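Long-range contacts in tropomodulin (PDB 1PGV), which probably caps the pointed end of actin filaments, blocking their elongation and depolymerization, and is seen here as its C-terminal domain: residues Ser69-Phe75 with Ser97-Leu103; Met150-Glu154 with Arg174-Leu179. All blocks are in the same frame, centred on the assembly; numbering follows the deposited sequence.

Contact 1 (Ser69-Phe75 with Ser97-Leu103); sequences SKHIEKF and SPSLRVL
Ser99 reaches across to the backbone of Ile72, and serine suits the place because its short hydroxyl can reach a backbone carbonyl of the neighbouring loop. Its CB sits against two carbonyl oxygens, 3.4 Å from both Lys70 O and Ile72 O. From there the side chain runs to OG, which donates to Ile72 O at 2.7 Å, arriving 33° out of the carbonyl plane, and lies 3.2 Å from Lys70 O. A chi1 of 61° sets OG between its own backbone N and carbonyl carbon, turned toward the carbonyls of Lys70 and Ile72. With an alanine here, Ile72 O would probably lose its hydroxyl donor, and the two loops would be less firmly joined.

Where the loops pass into the strands, Glu73 O takes two donors, Arg101 N at 2.8 Å and Val102 N at 3.0 Å, the latter almost in line with the C=O bond. Parallel pairing of Lys74 with Val102 and Phe75 with Leu103 follows, Phe75 N donating to Val102 O, in a leucine-rich-repeat-like fold whose helices and parallel strands alternate along the chain. The two loops repeat one another: Ser69 OG and Ser97 OG each accept from the backbone N two and three residues on, as ST turns and ST motifs.

Side chains sort by face. Lys74 CG lies 4.0 Å from Val102 CB, while the rest of the lysine leads away. On the buried face, Leu100 CD1 packs on Phe75 CB at 3.9 Å, and Leu103 CD1 comes to the Phe75 ring obliquely. From helix 90-96, Leu90 and Leu93 touch Phe75, and Ile94 touches Leu103.

Contact 2 (Met150-Glu154 with Arg174-Leu179); sequences MMAIE and RVSEAL
Ile153 and Val175 meet in the tight half of this helix pair, where CD1 of the isoleucine packs on CG2 of the valine at 3.8 Å. CG2 of Ile153 reaches both Ala178 CB and Leu179 CD2. Branched side chains fill this seam, whereas the small Ala178 lets the backbones close in: its CB lies 3.9 Å from Glu154 CA. The segment axes run nearly parallel, 13° apart, with a closest approach of 8.9 Å.

The more open side is polar. Arg174 grips Glu154 side-on, NE donating to OE1 and NH2 to OE2, each at 2.8 Å, so that one nitrogen serves each oxygen. Both oxygens are approached from the syn side, and the carboxylate is turned 28° from the guanidinium plane. Glu154 can span the gap because its CG is anti to the backbone N (chi1 -170°) and the chain stays extended, while Arg174 bends at chi3 to bring its NE edge round. The Met151 chain, bent at chi2 and chi3, folds back so that SD lies over one guanidinium face, toward its rim and 3.6 Å from Arg174 NH2. A water donates to Glu154 OE1 and to Arg174 O, tying the carboxylate to the opposite helix as well.

Glu170, one turn earlier, makes a salt bridge to Arg174 NH1, so the guanidinium is shared between two acids and its rotation is probably well fixed. Ile153 and Leu179 also touch Val162 of strand 161-163, and Ile153 meets Leu119 of helix 112-121, placing helix 143-155 between that helix and the long C-terminal helix 169-190.

Overall arrangement
The two contacts follow one another along the chain, share no strand or helix and do not touch; their centres lie about 22 Å apart. Each has a buried apolar side, Phe75, Leu100 and Leu103 in contact 1 and Met150, Ile153 and Val175 in contact 2, and a more exposed one, with Lys70, Lys74 and Arg101 in the first and Met151 with the Glu154-Arg174 pair in the second. Contact 1 joins neighbouring strands of the parallel sheet, so backbone hydrogen bonds dominate, with a serine hydroxyl continuing the link into the loops. Contact 2 joins two helices whose backbone N-H groups are largely used within each helix, so side chains do most of the joining.

Contact 1 (Ser69-Phe75 with Ser97-Leu103)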
# COMPACT_ATOMS: atom_id res chain seq x y z
N SER A 69 5.89 -7.28 12.35
CA SER A 69 6.20 -8.44 11.53
C SER A 69 7.19 -8.17 10.40
O SER A 69 7.01 -7.24 9.62
CB SER A 69 4.92 -9.02 10.93
OG SER A 69 5.22 -9.96 9.92
N LYS A 70 8.23 -9.00 10.31
CA LYS A 70 9.20 -8.85 9.25
C LYS A 70 8.94 -9.94 8.22
O LYS A 70 9.78 -10.21 7.36
CB LYS A 70 10.63 -8.97 9.80
CG LYS A 70 10.91 -10.24 10.57
CD LYS A 70 12.36 -10.25 11.06
CE LYS A 70 12.63 -11.43 11.98
NZ LYS A 70 12.37 -12.74 11.32
N HIS A 71 7.76 -10.53 8.30
CA HIS A 71 7.38 -11.61 7.40
C HIS A 71 6.16 -11.31 6.52
O HIS A 71 6.05 -11.84 5.42
CB HIS A 71 7.13 -12.88 8.21
CG HIS A 71 8.31 -13.30 9.03
ND1 HIS A 71 9.43 -13.89 8.48
CD2 HIS A 71 8.57 -13.19 10.36
CE1 HIS A 71 10.32 -14.12 9.43
NE2 HIS A 71 9.82 -13.71 10.58
N ILE A 72 5.24 -10.48 7.01
CA ILE A 72 4.05 -10.18 6.23
C ILE A 72 4.39 -9.73 4.81
O ILE A 72 5.23 -8.86 4.61
CB ILE A 72 3.17 -9.11 6.93
CG1 ILE A 72 1.91 -8.86 6.11
CG2 ILE A 72 3.98 -7.84 7.15
CD1 ILE A 72 0.89 -7.96 6.81
N GLU A 73 3.73 -10.35 3.83
CA GLU A 73 3.97 -10.05 2.42
C GLU A 73 2.78 -9.40 1.74
O GLU A 73 2.95 -8.66 0.77
CB GLU A 73 4.32 -11.35 1.68
CG GLU A 73 5.70 -11.88 2.01
CD GLU A 73 5.97 -13.24 1.39
OE1 GLU A 73 5.33 -13.57 0.37
OE2 GLU A 73 6.84 -13.96 1.92
N LYS A 74 1.58 -9.69 2.22
CA LYS A 74 0.38 -9.12 1.63
C LYS A 74 -0.59 -8.66 2.72
O LYS A 74 -0.90 -9.40 3.65
CB LYS A 74 -0.32 -10.15 0.74
CG LYS A 74 0.53 -10.65 -0.42
CD LYS A 74 -0.24 -11.63 -1.29
CE LYS A 74 0.60 -12.14 -2.44
NZ LYS A 74 -0.17 -13.05 -3.33
N PHE A 75 -1.05 -7.42 2.59
CA PHE A 75 -1.98 -6.85 3.56
C PHE A 75 -3.08 -6.17 2.76
O PHE A 75 -2.83 -5.20 2.05
CB PHE A 75 -1.24 -5.86 4.46
CG PHE A 75 -2.05 -5.37 5.63
CD1 PHE A 75 -3.12 -6.12 6.12
CD2 PHE A 75 -1.71 -4.19 6.28
CE1 PHE A 75 -3.84 -5.69 7.23
CE2 PHE A 75 -2.43 -3.75 7.40
CZ PHE A 75 -3.49 -4.51 7.87
N SER A 97 8.38 -1.82 7.20
CA SER A 97 8.42 -3.17 6.63
C SER A 97 9.40 -3.47 5.50
O SER A 97 9.46 -2.75 4.50
CB SER A 97 7.02 -3.59 6.18
OG SER A 97 7.04 -4.91 5.65
N PRO A 98 10.19 -4.55 5.65
CA PRO A 98 11.15 -4.93 4.61
C PRO A 98 10.55 -6.04 3.73
O PRO A 98 11.08 -6.37 2.67
CB PRO A 98 12.34 -5.42 5.41
CG PRO A 98 11.68 -6.14 6.52
CD PRO A 98 10.55 -5.17 6.93
N SER A 99 9.41 -6.58 4.17
CA SER A 99 8.77 -7.68 3.47
C SER A 99 7.44 -7.42 2.77
O SER A 99 7.04 -8.18 1.88
CB SER A 99 8.58 -8.85 4.44
OG SER A 99 7.76 -8.48 5.55
N LEU A 100 6.73 -6.36 3.15
CA LEU A 100 5.43 -6.09 2.54
C LEU A 100 5.54 -5.87 1.03
O LEU A 100 6.20 -4.93 0.57
CB LEU A 100 4.77 -4.86 3.20
CG LEU A 100 3.31 -4.60 2.84
CD1 LEU A 100 2.45 -5.82 3.19
CD2 LEU A 100 2.82 -3.37 3.62
N ARG A 101 4.88 -6.74 0.27
CA ARG A 101 4.91 -6.70 -1.18
C ARG A 101 3.65 -6.15 -1.83
O ARG A 101 3.70 -5.53 -2.88
CB ARG A 101 5.16 -8.11 -1.72
CG ARG A 101 6.43 -8.75 -1.22
CD ARG A 101 7.56 -8.52 -2.19
NE ARG A 101 7.22 -9.08 -3.50
CZ ARG A 101 7.99 -9.00 -4.57
NH1 ARG A 101 9.17 -8.38 -4.50
NH2 ARG A 101 7.59 -9.53 -5.72
N VAL A 102 2.51 -6.41 -1.20
CA VAL A 102 1.24 -5.96 -1.74
C VAL A 102 0.41 -5.28 -0.65
O VAL A 102 0.25 -5.81 0.44
CB VAL A 102 0.44 -7.16 -2.30
CG1 VAL A 102 -0.93 -6.71 -2.78
CG2 VAL A 102 1.21 -7.80 -3.45
N LEU A 103 -0.07 -4.08 -0.96
CA LEU A 103 -0.89 -3.33 -0.02
C LEU A 103 -2.13 -2.90 -0.79
O LEU A 103 -2.03 -2.23 -1.81
CB LEU A 103 -0.15 -2.09 0.50
CG LEU A 103 -0.95 -1.24 1.48
CD1 LEU A 103 -1.32 -2.07 2.70
CD2 LEU A 103 -0.13 -0.01 1.88
O HOH W 1 5.71 -5.36 8.25

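Contact 2 (Met150-Glu154 with Arg174-Leu179)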
# COMPACT_ATOMS: atom_id res chain seq x y z
N MET A 150 3.34 11.08 -8.99
CA MET A 150 4.14 10.74 -10.16
C MET A 150 5.63 10.83 -9.89
O MET A 150 6.40 10.02 -10.40
CB MET A 150 3.76 11.62 -11.36
CG MET A 150 4.11 13.09 -11.23
SD MET A 150 3.78 13.93 -12.81
CE MET A 150 5.02 15.24 -12.74
N MET A 151 6.05 11.79 -9.07
CA MET A 151 7.46 11.91 -8.76
C MET A 151 7.92 10.83 -7.79
O MET A 151 9.03 10.31 -7.89
CB MET A 151 7.77 13.29 -8.18
CG MET A 151 7.51 14.43 -9.17
SD MET A 151 8.24 14.11 -10.80
CE MET A 151 9.94 14.45 -10.47
N ALA A 152 7.05 10.49 -6.83
CA ALA A 152 7.36 9.46 -5.84
C ALA A 152 7.52 8.11 -6.54
O ALA A 152 8.45 7.36 -6.26
CB ALA A 152 6.26 9.37 -4.81
N ILE A 153 6.58 7.83 -7.44
CA ILE A 153 6.60 6.57 -8.18
C ILE A 153 7.83 6.49 -9.09
O ILE A 153 8.48 5.45 -9.18
CB ILE A 153 5.32 6.43 -9.02
CG1 ILE A 153 4.11 6.27 -8.10
CG2 ILE A 153 5.44 5.25 -9.98
CD1 ILE A 153 2.76 6.35 -8.80
N GLU A 154 8.14 7.59 -9.76
CA GLU A 154 9.28 7.62 -10.66
C GLU A 154 10.58 7.31 -9.92
O GLU A 154 11.51 6.75 -10.49
CB GLU A 154 9.35 8.99 -11.34
CG GLU A 154 10.32 9.10 -12.47
CD GLU A 154 10.15 10.40 -13.24
OE1 GLU A 154 9.30 10.45 -14.15
OE2 GLU A 154 10.87 11.36 -12.92
N ARG A 174 4.50 9.40 -17.10
CA ARG A 174 5.66 9.17 -16.26
C ARG A 174 5.48 7.94 -15.36
O ARG A 174 6.44 7.20 -15.10
CB ARG A 174 5.98 10.42 -15.44
CG ARG A 174 6.30 11.61 -16.33
CD ARG A 174 6.65 12.87 -15.56
NE ARG A 174 7.96 12.80 -14.93
CZ ARG A 174 8.65 13.87 -14.55
NH1 ARG A 174 8.16 15.09 -14.75
NH2 ARG A 174 9.84 13.73 -13.97
N VAL A 175 4.26 7.72 -14.89
CA VAL A 175 3.99 6.57 -14.04
C VAL A 175 4.12 5.29 -14.86
O VAL A 175 4.81 4.35 -14.46
CB VAL A 175 2.59 6.67 -13.40
CG1 VAL A 175 2.18 5.34 -12.79
CG2 VAL A 175 2.63 7.74 -12.31
N SER A 176 3.46 5.25 -16.02
CA SER A 176 3.53 4.08 -16.89
C SER A 176 4.99 3.75 -17.23
O SER A 176 5.41 2.59 -17.15
CB SER A 176 2.73 4.31 -18.17
OG SER A 176 3.28 5.39 -18.91
N GLU A 177 5.76 4.76 -17.61
CA GLU A 177 7.17 4.55 -17.95
C GLU A 177 7.97 3.98 -16.78
O GLU A 177 8.78 3.07 -16.96
CB GLU A 177 7.81 5.86 -18.42
CG GLU A 177 7.33 6.30 -19.78
CD GLU A 177 7.70 5.29 -20.85
OE1 GLU A 177 8.90 5.03 -21.03
OE2 GLU A 177 6.78 4.76 -21.51
N ALA A 178 7.74 4.53 -15.59
CA ALA A 178 8.44 4.07 -14.41
C ALA A 178 8.09 2.62 -14.08
O ALA A 178 8.97 1.82 -13.75
CB ALA A 178 8.10 4.96 -13.22
N LEU A 179 6.81 2.28 -14.16
CA LEU A 179 6.39 0.91 -13.84
C LEU A 179 6.97 -0.07 -14.85
O LEU A 179 7.40 -1.17 -14.48
CB LEU A 179 4.87 0.81 -13.82
CG LEU A 179 4.19 1.66 -12.72
CD1 LEU A 179 2.71 1.35 -12.68
CD2 LEU A 179 4.83 1.36 -11.37
O HOH W 2 8.95 8.12 -15.65